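Local coordinates for protein Alpha/beta hydrolase (Enterobacter asburiae, PDB 6KMO) that acts as an esterase or lipase of the alpha/beta hydrolase fold, probably hydrolysing ester bonds with a serine nucleophile, at residues Met103-Gly107 with His118-Ile122; Leu59-Gln63 with Leu311-Leu315; Gly183-Ala187 with Asn204-Val210. The protein carries 2 engineered substitutions. All blocks are in the same frame, centred on the assembly; numbering follows the deposited sequence.

Contact 1: Met103-Gly107 with His118-Ile122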
loop_
_atom_site.group_PDB
_atom_site.type_symbol
_atom_site.label_atom_id
_atom_site.label_comp_id
_atom_site.label_asym_id
_atom_site.label_seq_id
_atom_site.Cartn_x
_atom_site.Cartn_y
_atom_site.Cartn_z
ATOM N N MET A 103 -1.399 17.469 11.216
ATOM C CA MET A 103 -1.981 17.204 12.523
ATOM C C MET A 103 -1.969 15.698 12.737
ATOM O O MET A 103 -2.111 14.920 11.783
ATOM C CB MET A 103 -3.413 17.730 12.588
ATOM C CG MET A 103 -3.574 19.180 12.120
ATOM S SD MET A 103 -2.532 20.477 12.982
ATOM C CE MET A 103 -3.146 20.228 14.686
ATOM N N PHE A 104 -1.776 15.285 13.988
ATOM C CA PHE A 104 -1.780 13.872 14.334
ATOM C C PHE A 104 -2.803 13.611 15.427
ATOM O O PHE A 104 -2.678 14.139 16.540
ATOM C CB PHE A 104 -0.415 13.315 14.743
ATOM C CG PHE A 104 -0.468 11.824 14.914
ATOM C CD1 PHE A 104 -0.305 10.984 13.830
ATOM C CD2 PHE A 104 -0.824 11.274 16.133
ATOM C CE1 PHE A 104 -0.446 9.618 13.965
ATOM C CE2 PHE A 104 -0.979 9.924 16.277
ATOM C CZ PHE A 104 -0.787 9.083 15.191
ATOM N N PHE A 105 -3.805 12.782 15.104
ATOM C CA PHE A 105 -4.902 12.418 15.987
ATOM C C PHE A 105 -4.701 10.965 16.394
ATOM O O PHE A 105 -4.788 10.059 15.562
ATOM C CB PHE A 105 -6.231 12.646 15.264
ATOM C CG PHE A 105 -6.387 14.038 14.710
ATOM C CD1 PHE A 105 -6.042 15.151 15.462
ATOM C CD2 PHE A 105 -6.890 14.232 13.448
ATOM C CE1 PHE A 105 -6.182 16.430 14.948
ATOM C CE2 PHE A 105 -7.038 15.509 12.933
ATOM C CZ PHE A 105 -6.669 16.617 13.695
ATOM N N HIS A 106 -4.430 10.742 17.674
ATOM C CA HIS A 106 -4.127 9.409 18.160
ATOM C C HIS A 106 -5.384 8.554 18.280
ATOM O O HIS A 106 -6.505 9.047 18.395
ATOM C CB HIS A 106 -3.370 9.470 19.484
ATOM C CG HIS A 106 -4.201 9.811 20.687
ATOM N ND1 HIS A 106 -4.960 8.866 21.341
ATOM C CD2 HIS A 106 -4.328 10.954 21.399
ATOM C CE1 HIS A 106 -5.537 9.417 22.390
ATOM N NE2 HIS A 106 -5.176 10.685 22.447
ATOM N N GLY A 107 -5.169 7.239 18.271
ATOM C CA GLY A 107 -6.213 6.270 18.501
ATOM C C GLY A 107 -6.240 5.766 19.930
ATOM O O GLY A 107 -5.552 6.261 20.820
ATOM N N HIS A 118 1.871 6.724 21.340
ATOM C CA HIS A 118 1.906 6.888 19.890
ATOM C C HIS A 118 3.213 7.460 19.369
ATOM O O HIS A 118 3.358 7.634 18.149
ATOM C CB HIS A 118 0.744 7.786 19.442
ATOM C CG HIS A 118 -0.578 7.075 19.453
ATOM N ND1 HIS A 118 -1.147 6.583 20.607
ATOM C CD2 HIS A 118 -1.420 6.742 18.447
ATOM C CE1 HIS A 118 -2.283 5.979 20.309
ATOM N NE2 HIS A 118 -2.470 6.063 19.002
ATOM N N GLU A 119 4.199 7.699 20.244
ATOM C CA GLU A 119 5.389 8.439 19.837
ATOM C C GLU A 119 6.190 7.723 18.755
ATOM O O GLU A 119 6.665 8.356 17.805
ATOM C CB GLU A 119 6.270 8.758 21.052
ATOM C CG GLU A 119 7.492 9.551 20.648
ATOM C CD GLU A 119 8.252 10.137 21.806
ATOM O OE1 GLU A 119 7.990 9.725 22.960
ATOM O OE2 GLU A 119 9.091 11.031 21.553
ATOM N N ARG A 120 6.363 6.407 18.863
ATOM C CA ARG A 120 7.166 5.714 17.863
ATOM C C ARG A 120 6.520 5.823 16.483
ATOM O O ARG A 120 7.194 6.121 15.483
ATOM C CB ARG A 120 7.376 4.263 18.275
ATOM C CG ARG A 120 8.502 3.581 17.504
ATOM C CD ARG A 120 8.059 2.254 16.931
ATOM N NE ARG A 120 7.281 2.423 15.702
ATOM C CZ ARG A 120 6.050 1.970 15.493
ATOM N NH1 ARG A 120 5.336 1.366 16.429
ATOM N NH2 ARG A 120 5.530 2.143 14.292
ATOM N N LEU A 121 5.208 5.585 16.421
ATOM C CA LEU A 121 4.462 5.728 15.177
ATOM C C LEU A 121 4.584 7.138 14.623
ATOM O O LEU A 121 4.818 7.325 13.426
ATOM C CB LEU A 121 2.993 5.376 15.429
ATOM C CG LEU A 121 1.981 5.724 14.336
ATOM C CD1 LEU A 121 2.325 5.063 12.997
ATOM C CD2 LEU A 121 0.569 5.320 14.778
ATOM N N ILE A 122 4.398 8.148 15.475
ATOM C CA ILE A 122 4.484 9.527 15.005
ATOM C C ILE A 122 5.869 9.808 14.447
ATOM O O ILE A 122 6.012 10.402 13.375
ATOM C CB ILE A 122 4.109 10.508 16.127
ATOM C CG1 ILE A 122 2.647 10.330 16.519
ATOM C CG2 ILE A 122 4.372 11.931 15.676
ATOM C CD1 ILE A 122 2.308 10.937 17.852
#
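F104 and H118 bury the most area here. F104 is near the end of strand 99-105 and H118 is in the early part of helix 115-129. The F104 ring points at the helix and is received by three of its residues. I122 lies over one face: its CG1 is 3.6 Å from the centroid of the F104 ring, close to the ring normal, a CH-pi contact. H118 sits at the ring edge, with H118 CD2 3.9 Å from F104 CE2. L121 CD2 adds an apolar contact at 4.0 Å from F104 CZ. H118 then bridges to the loop after the strand. H106 CB rests over the face of its imidazole, 3.5 Å from the centroid of the H118 ring. H118 NE2 is hydrogen-bonded to N179 ND2, so the ring is held from a third element. H106 turns its own ring away and bonds through ND1 to G107 O at 2.7 Å. H106 and G107 open an HGGG sequence. In related esterases of the hormone-sensitive lipase group this motif helps form the oxyanion hole, and a similar role is likely here. The contact lies within the unit of strand 99-105, helix 115-129 and strand 132-136. F104 pairs with V134 through its backbone. M103 and F105 instead send their side chains to helix 148-163 on the other side of the sheet.

Contact 2: Leu59-Gln63 with Leu311-Leu315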
loop_
_atom_site.group_PDB
_atom_site.type_symbol
_atom_site.label_atom_id
_atom_site.label_comp_id
_atom_site.label_asym_id
_atom_site.label_seq_id
_atom_site.Cartn_x
_atom_site.Cartn_y
_atom_site.Cartn_z
ATOM N N LEU A 59 -2.505 -0.331 27.386
ATOM C CA LEU A 59 -1.831 0.210 26.209
ATOM C C LEU A 59 -0.529 0.895 26.597
ATOM O O LEU A 59 0.478 0.765 25.890
ATOM C CB LEU A 59 -2.759 1.161 25.452
ATOM C CG LEU A 59 -2.170 1.745 24.180
ATOM C CD1 LEU A 59 -1.856 0.677 23.145
ATOM C CD2 LEU A 59 -3.116 2.800 23.608
ATOM N N ILE A 60 -0.520 1.614 27.718
ATOM C CA ILE A 60 0.717 2.240 28.173
ATOM C C ILE A 60 1.824 1.196 28.294
ATOM O O ILE A 60 2.934 1.385 27.790
ATOM C CB ILE A 60 0.484 3.003 29.484
ATOM C CG1 ILE A 60 -0.433 4.213 29.236
ATOM C CG2 ILE A 60 1.822 3.424 30.109
ATOM C CD1 ILE A 60 -0.960 4.870 30.510
ATOM N N GLY A 61 1.536 0.077 28.953
ATOM C CA GLY A 61 2.564 -0.940 29.155
ATOM C C GLY A 61 2.976 -1.655 27.881
ATOM O O GLY A 61 4.145 -1.998 27.703
ATOM N N ALA A 62 2.022 -1.902 26.982
ATOM C CA ALA A 62 2.362 -2.530 25.720
ATOM C C ALA A 62 3.357 -1.688 24.942
ATOM O O ALA A 62 4.209 -2.235 24.226
ATOM C CB ALA A 62 1.100 -2.725 24.884
ATOM N N GLN A 63 3.277 -0.368 25.074
ATOM C CA GLN A 63 4.066 0.550 24.271
ATOM C C GLN A 63 5.341 1.000 24.967
ATOM O O GLN A 63 6.270 1.475 24.301
ATOM C CB GLN A 63 3.218 1.789 23.930
ATOM C CG GLN A 63 1.990 1.485 23.090
ATOM C CD GLN A 63 2.348 0.886 21.769
ATOM O OE1 GLN A 63 2.615 -0.306 21.648
ATOM N NE2 GLN A 63 2.404 1.730 20.756
ATOM N N LEU A 311 0.799 0.918 15.015
ATOM C CA LEU A 311 0.943 1.521 16.333
ATOM C C LEU A 311 1.727 0.636 17.291
ATOM O O LEU A 311 2.632 1.115 17.972
ATOM C CB LEU A 311 -0.441 1.776 16.952
ATOM C CG LEU A 311 -0.444 2.194 18.424
ATOM C CD1 LEU A 311 0.196 3.566 18.572
ATOM C CD2 LEU A 311 -1.844 2.193 19.011
ATOM N N LEU A 312 1.363 -0.635 17.376
ATOM C CA LEU A 312 1.826 -1.487 18.469
ATOM C C LEU A 312 3.331 -1.670 18.407
ATOM O O LEU A 312 3.873 -2.217 17.444
ATOM C CB LEU A 312 1.102 -2.836 18.407
ATOM C CG LEU A 312 -0.398 -2.739 18.671
ATOM C CD1 LEU A 312 -1.145 -4.020 18.279
ATOM C CD2 LEU A 312 -0.713 -2.366 20.123
ATOM N N ASN A 313 4.027 -1.217 19.446
ATOM C CA ASN A 313 5.478 -1.258 19.389
ATOM C C ASN A 313 6.048 -2.666 19.301
ATOM O O ASN A 313 7.088 -2.814 18.645
ATOM C CB ASN A 313 6.063 -0.432 20.536
ATOM C CG ASN A 313 5.836 1.045 20.342
ATOM O OD1 ASN A 313 5.588 1.504 19.228
ATOM N ND2 ASN A 313 5.887 1.801 21.414
ATOM N N PRO A 314 5.435 -3.707 19.870
ATOM C CA PRO A 314 5.968 -5.064 19.636
ATOM C C PRO A 314 5.951 -5.483 18.176
ATOM O O PRO A 314 6.639 -6.454 17.822
ATOM C CB PRO A 314 5.075 -5.951 20.507
ATOM C CG PRO A 314 4.662 -5.021 21.629
ATOM C CD PRO A 314 4.427 -3.688 20.941
ATOM N N LEU A 315 5.204 -4.784 17.314
ATOM C CA LEU A 315 5.171 -5.087 15.886
ATOM C C LEU A 315 6.007 -4.125 15.046
ATOM O O LEU A 315 5.953 -4.185 13.812
ATOM C CB LEU A 315 3.726 -5.096 15.382
ATOM C CG LEU A 315 2.855 -6.221 15.943
ATOM C CD1 LEU A 315 1.438 -6.044 15.453
ATOM C CD2 LEU A 315 3.396 -7.582 15.542
#
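Q63, the last residue of helix 52-63, organises this contact. Its side-chain amide is used at both ends. Q63 OE1 accepts from N313 N at 2.8 Å, with an almost straight geometry. Q63 NE2 donates to L311 O at 2.9 Å. The amide thus bonds the backbone on both sides of L312. Q63 NE2 also has a second partner, T117 O, just before H118 in helix 115-129. The return bond comes from N313: its ND2 donates to the main-chain Q63 O at 2.9 Å, which satisfies a carbonyl at the C-terminal end of the helix. N313 OD1 is taken by R120 NH1. L311 O also receives a weak hydrogen bond from R120 NH1, so that carbonyl is shared between a glutamine and an arginine. L312 O is bonded within the loop by L315 N at 2.9 Å, which marks the short 3-10 turn at 313-315. Apolar contacts are looser. L59 CD1 is 4.4 Å from both L311 CD2 and L312 CD2. The backbone oxygen A62 O lies 3.6 Å from P314 CD, a van der Waals contact. In hormone-sensitive-lipase-like esterases the N-terminal helices contribute to a cap over the active site; helix 52-63 probably belongs to such a cap. It is pinned here to the loop between strand 305-306 and helix 319-335. Helix 115-129 supplies R120 and packs H118 against L311, while F35 of helix 30-41 touches L312, P314 and L315.

Contact 3: Gly183-Ala187 with Asn204-Val210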
loop_
_atom_site.group_PDB
_atom_site.type_symbol
_atom_site.label_atom_id
_atom_site.label_comp_id
_atom_site.label_asym_id
_atom_site.label_seq_id
_atom_site.Cartn_x
_atom_site.Cartn_y
_atom_site.Cartn_z
ATOM N N GLY A 183 -8.162 8.190 12.984
ATOM C CA GLY A 183 -8.570 8.292 11.589
ATOM C C GLY A 183 -9.998 8.790 11.431
ATOM O O GLY A 183 -10.309 9.544 10.504
ATOM N N ASN A 184 -10.887 8.379 12.334
ATOM C CA ASN A 184 -12.215 8.979 12.443
ATOM C C ASN A 184 -12.105 10.481 12.632
ATOM O O ASN A 184 -12.800 11.257 11.967
ATOM C CB ASN A 184 -12.918 8.323 13.638
ATOM C CG ASN A 184 -14.305 8.834 13.877
ATOM O OD1 ASN A 184 -14.486 9.797 14.627
ATOM N ND2 ASN A 184 -15.295 8.189 13.277
ATOM N N MET A 185 -11.200 10.899 13.523
ATOM C CA MET A 185 -10.996 12.315 13.836
ATOM C C MET A 185 -10.498 13.092 12.619
ATOM O O MET A 185 -10.883 14.253 12.422
ATOM C CB MET A 185 -10.051 12.417 15.038
ATOM C CG MET A 185 -9.981 13.796 15.719
ATOM S SD MET A 185 -9.117 13.769 17.377
ATOM C CE MET A 185 -10.371 12.920 18.355
ATOM N N VAL A 186 -9.665 12.471 11.771
ATOM C CA VAL A 186 -9.263 13.083 10.503
ATOM C C VAL A 186 -10.500 13.465 9.692
ATOM O O VAL A 186 -10.639 14.600 9.214
ATOM C CB VAL A 186 -8.359 12.122 9.705
ATOM C CG1 VAL A 186 -8.245 12.573 8.236
ATOM C CG2 VAL A 186 -6.977 12.003 10.342
ATOM N N ALA A 187 -11.396 12.498 9.483
ATOM C CA ALA A 187 -12.612 12.774 8.726
ATOM C C ALA A 187 -13.466 13.842 9.403
ATOM O O ALA A 187 -14.021 14.723 8.730
ATOM C CB ALA A 187 -13.414 11.478 8.538
ATOM N N ASN A 204 -5.260 13.838 3.651
ATOM C CA ASN A 204 -5.662 13.060 4.814
ATOM C C ASN A 204 -5.034 11.675 4.723
ATOM O O ASN A 204 -5.053 11.050 3.658
ATOM C CB ASN A 204 -7.169 12.826 4.808
ATOM C CG ASN A 204 -7.970 14.064 5.019
ATOM O OD1 ASN A 204 -7.526 15.014 5.661
ATOM N ND2 ASN A 204 -9.191 14.053 4.515
ATOM N N VAL A 205 -4.544 11.169 5.844
ATOM C CA VAL A 205 -4.133 9.776 5.962
ATOM C C VAL A 205 -4.925 9.168 7.107
ATOM O O VAL A 205 -4.723 9.515 8.277
ATOM C CB VAL A 205 -2.629 9.597 6.179
ATOM C CG1 VAL A 205 -2.326 8.112 6.247
ATOM C CG2 VAL A 205 -1.821 10.257 5.073
ATOM N N MET A 206 -5.841 8.271 6.773
ATOM C CA MET A 206 -6.687 7.575 7.737
ATOM C C MET A 206 -6.139 6.165 7.877
ATOM O O MET A 206 -6.289 5.336 6.969
ATOM C CB MET A 206 -8.146 7.575 7.266
ATOM C CG MET A 206 -8.773 8.958 7.150
ATOM S SD MET A 206 -10.473 9.072 6.348
ATOM C CE MET A 206 -11.464 8.148 7.561
ATOM N N LEU A 207 -5.485 5.899 9.001
ATOM C CA LEU A 207 -4.819 4.616 9.246
ATOM C C LEU A 207 -5.795 3.730 10.006
ATOM O O LEU A 207 -6.168 4.034 11.146
ATOM C CB LEU A 207 -3.533 4.815 10.043
ATOM C CG LEU A 207 -2.469 5.680 9.353
ATOM C CD1 LEU A 207 -1.347 5.967 10.331
ATOM C CD2 LEU A 207 -1.944 5.021 8.111
ATOM N N TRP A 208 -6.220 2.648 9.356
ATOM C CA TRP A 208 -7.161 1.663 9.887
ATOM C C TRP A 208 -8.277 2.350 10.696
ATOM O O TRP A 208 -8.444 2.089 11.901
ATOM C CB TRP A 208 -6.460 0.548 10.666
ATOM C CG TRP A 208 -5.353 0.993 11.559
ATOM C CD1 TRP A 208 -5.461 1.239 12.893
ATOM C CD2 TRP A 208 -3.986 1.272 11.205
ATOM N NE1 TRP A 208 -4.261 1.683 13.394
ATOM C CE2 TRP A 208 -3.338 1.693 12.381
ATOM C CE3 TRP A 208 -3.250 1.226 10.018
ATOM C CZ2 TRP A 208 -1.998 2.066 12.398
ATOM C CZ3 TRP A 208 -1.909 1.603 10.050
ATOM C CH2 TRP A 208 -1.309 2.008 11.229
ATOM N N PRO A 209 -9.065 3.211 10.058
ATOM C CA PRO A 209 -9.977 4.102 10.778
ATOM C C PRO A 209 -11.271 3.435 11.217
ATOM O O PRO A 209 -11.756 2.470 10.617
ATOM C CB PRO A 209 -10.307 5.170 9.723
ATOM C CG PRO A 209 -10.251 4.399 8.413
ATOM C CD PRO A 209 -9.029 3.517 8.609
ATOM N N VAL A 210 -11.851 4.028 12.262
ATOM C CA VAL A 210 -13.256 3.843 12.624
ATOM C C VAL A 210 -14.092 4.795 11.775
ATOM O O VAL A 210 -13.817 5.998 11.739
ATOM C CB VAL A 210 -13.472 4.155 14.113
ATOM C CG1 VAL A 210 -14.967 4.168 14.443
ATOM C CG2 VAL A 210 -12.705 3.203 15.018
#
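The helix and strand segments run roughly antiparallel, at 149°, with their axes approaching to 7.4 Å. This close fit centres on G183, whose CA is 4.3 Å from that of M206. A CB on G183 would point at the strand and lie 2.8 Å from P209 CB, so the glycine allows the approach. After the strand, W208 has positive phi and psi, and the chain turns so that P209 and V210 come over the helix start. M206 reaches along the helix: its CE is 3.5 Å from G183 O and 4.0 Å from A187 CB. V186 points at the strand. V186 CG1 meets M206 CG at 3.8 Å and N204 CG at 3.6 Å. The one hydrogen bond between the segments runs from N184 ND2 to V210 O, at 3.1 Å. N184 ND2 also bonds A253 O, so the same amide ties two loops to the helix. W208 points away from the helix. Its NE1 bonds D308 OD1, and its ring meets H307 edge-to-face. G178, S180 and G182 fit a GxSxG nucleophile elbow at the helix start, with S180 the probable nucleophile. The contact joins parts of the unit of strand 174-179, helix 181-195 and strand 203-207. V205 pairs with strand 174-179 and M206 with strand 269-274, while V186 packs on L176 and F105.

How the contacts relate
Contact 2 opens first, at helix 52-63, and closes only at 311-315, after the sheet has been built. Contacts 1 and 3 both fall within this long loop. They are short closures in series: contact 1 is complete at 118-122 before contact 3 starts at 183. None of the three cross. Contacts 1 and 3 each join a helix to the same central sheet, and they touch where F105 packs on M185 and V186. Contact 2 ties helix 52-63, in the N-terminal part of the chain, to the loop before helix 319-335. R120 NH1 links it to contact 1, 2.8 Å from N313 OD1. W208 CZ2 reaches contact 2 at 4.0 Å from L311 N.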